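PDB 4R4K: uncharacterized protein from Bacteroides caccae, which is of unknown function but has a cystatin-like fold and belongs to a family of the NTF2 clan. Local coordinates for residues Glu10-Phe15 with Ser81-Asn86. Residues are numbered along the deposited sequence; the frame is centred on the assembly and turned at random.
Sequences EDFKSF and SKFTLN
Phe-12 and Phe-83 reach for each other from opposite directions and make the whole contact between residues 10-15 and 81-86 with their outer ring carbons. CE2 of Phe-12 lies 3.7 Å from CZ of Phe-83, while CZ of Phe-12 sits 3.9 Å from CE1 of Phe-83. The planes stand at 90° with centroids 5.6 Å apart, yet the approach is oblique: CZ of Phe-83 arrives at the rim of the Phe-12 ring, near its plane. The Phe-12 side chain leaves the start of its helix toward the strand, its CG set anti to the backbone N (chi1 -179°). The tight part ends with these two rings: Phe-12 is buried, whereas Phe-83 stays partly open to solvent. The backbones keep well apart, the CA atoms of Phe-12 and Asn-86 being 10.2 Å from each other, and just 73 Å² is buried in all. Asp-11 is the N-cap of the helix, its OD2 accepting from Ser-14 N at 3.0 Å, which helps fix the first turn from which Phe-12 projects. Cutting Phe-12 back to an alanine is likely to strip the CZ and CE1 edge of Phe-83 of its packing and open a hole beside Phe-108 and Trp-116. Those two rings meet Phe-12 edge-to-face, and Phe-93 meets Phe-83 likewise, so the pair belongs to a larger aromatic cluster. The contact thus ties the beginning of helix 12-21 to strand 78-87 where that strand turns a corner, at a classic beta bulge formed by Thr-84 and Leu-85 opposite Val-92, with strands 90-97, 104-110 and 116-123 of the antiparallel sheet supplying the surrounding rings.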
# COMPACT_ATOMS: atom_id res chain seq x y z
N GLU A 10 -13.55 -3.25 15.38
CA GLU A 10 -12.28 -2.54 15.62
C GLU A 10 -12.33 -1.07 15.24
O GLU A 10 -12.81 -0.72 14.18
CB GLU A 10 -11.16 -3.17 14.81
CG GLU A 10 -10.58 -4.41 15.41
CD GLU A 10 -9.47 -5.03 14.59
OE1 GLU A 10 -9.18 -4.55 13.46
OE2 GLU A 10 -8.93 -6.01 15.12
N ASP A 11 -11.78 -0.22 16.11
CA ASP A 11 -11.56 1.20 15.81
C ASP A 11 -10.44 1.32 14.75
O ASP A 11 -9.35 0.74 14.90
CB ASP A 11 -11.15 1.95 17.06
CG ASP A 11 -10.83 3.40 16.78
OD1 ASP A 11 -11.78 4.18 16.59
OD2 ASP A 11 -9.63 3.77 16.71
N PHE A 12 -10.70 2.05 13.68
CA PHE A 12 -9.73 2.12 12.57
C PHE A 12 -8.38 2.72 12.96
O PHE A 12 -7.32 2.15 12.62
CB PHE A 12 -10.26 2.90 11.38
CG PHE A 12 -9.28 2.97 10.23
CD1 PHE A 12 -9.11 1.88 9.42
CD2 PHE A 12 -8.48 4.08 10.01
CE1 PHE A 12 -8.20 1.88 8.38
CE2 PHE A 12 -7.57 4.11 8.96
CZ PHE A 12 -7.45 3.00 8.12
N LYS A 13 -8.38 3.85 13.66
CA LYS A 13 -7.10 4.50 14.02
C LYS A 13 -6.24 3.61 14.91
O LYS A 13 -5.01 3.54 14.75
CB LYS A 13 -7.33 5.85 14.71
CG LYS A 13 -7.64 6.96 13.74
CD LYS A 13 -7.81 8.31 14.43
N SER A 14 -6.89 2.93 15.85
CA SER A 14 -6.19 1.98 16.72
C SER A 14 -5.63 0.81 15.93
O SER A 14 -4.48 0.41 16.12
CB SER A 14 -7.13 1.49 17.84
OG SER A 14 -6.41 0.66 18.71
N PHE A 15 -6.43 0.25 15.04
CA PHE A 15 -5.95 -0.76 14.10
C PHE A 15 -4.72 -0.29 13.30
O PHE A 15 -3.74 -1.03 13.15
CB PHE A 15 -7.06 -1.17 13.13
CG PHE A 15 -6.55 -1.68 11.80
CD1 PHE A 15 -6.08 -2.99 11.66
CD2 PHE A 15 -6.52 -0.84 10.70
CE1 PHE A 15 -5.63 -3.45 10.42
CE2 PHE A 15 -6.02 -1.28 9.48
CZ PHE A 15 -5.59 -2.59 9.34
N SER A 81 -0.78 13.24 0.89
CA SER A 81 -1.31 11.96 1.32
C SER A 81 -2.58 12.22 2.10
O SER A 81 -2.67 13.14 2.92
CB SER A 81 -0.30 11.19 2.16
OG SER A 81 0.12 11.99 3.28
N LYS A 82 -3.61 11.45 1.79
CA LYS A 82 -4.93 11.68 2.37
C LYS A 82 -5.82 10.46 2.23
O LYS A 82 -5.63 9.65 1.32
CB LYS A 82 -5.59 12.89 1.73
CG LYS A 82 -5.89 12.73 0.27
CD LYS A 82 -6.29 14.07 -0.33
CE LYS A 82 -6.36 14.00 -1.84
NZ LYS A 82 -7.13 15.14 -2.41
N PHE A 83 -6.78 10.35 3.14
CA PHE A 83 -7.87 9.39 2.98
C PHE A 83 -8.89 10.02 2.02
O PHE A 83 -9.55 11.02 2.33
CB PHE A 83 -8.49 9.00 4.32
CG PHE A 83 -7.65 8.05 5.09
CD1 PHE A 83 -7.71 6.69 4.83
CD2 PHE A 83 -6.72 8.52 6.01
CE1 PHE A 83 -6.90 5.81 5.51
CE2 PHE A 83 -5.88 7.63 6.67
CZ PHE A 83 -5.99 6.28 6.43
N THR A 84 -8.96 9.46 0.83
CA THR A 84 -9.89 9.93 -0.21
C THR A 84 -11.27 9.32 -0.04
O THR A 84 -12.26 9.85 -0.57
CB THR A 84 -9.37 9.57 -1.60
OG1 THR A 84 -9.06 8.16 -1.65
CG2 THR A 84 -8.14 10.39 -1.89
N LEU A 85 -11.34 8.21 0.67
CA LEU A 85 -12.60 7.63 1.12
C LEU A 85 -12.45 7.36 2.59
O LEU A 85 -11.49 6.72 3.02
CB LEU A 85 -12.92 6.33 0.36
CG LEU A 85 -14.27 5.69 0.72
CD1 LEU A 85 -15.40 6.52 0.15
CD2 LEU A 85 -14.35 4.25 0.25
N ASN A 86 -13.40 7.84 3.38
CA ASN A 86 -13.35 7.67 4.81
C ASN A 86 -14.74 7.34 5.36
O ASN A 86 -15.41 8.18 5.96
CB ASN A 86 -12.77 8.93 5.44
CG ASN A 86 -12.54 8.79 6.94
OD1 ASN A 86 -12.42 7.69 7.47
ND2 ASN A 86 -12.49 9.92 7.62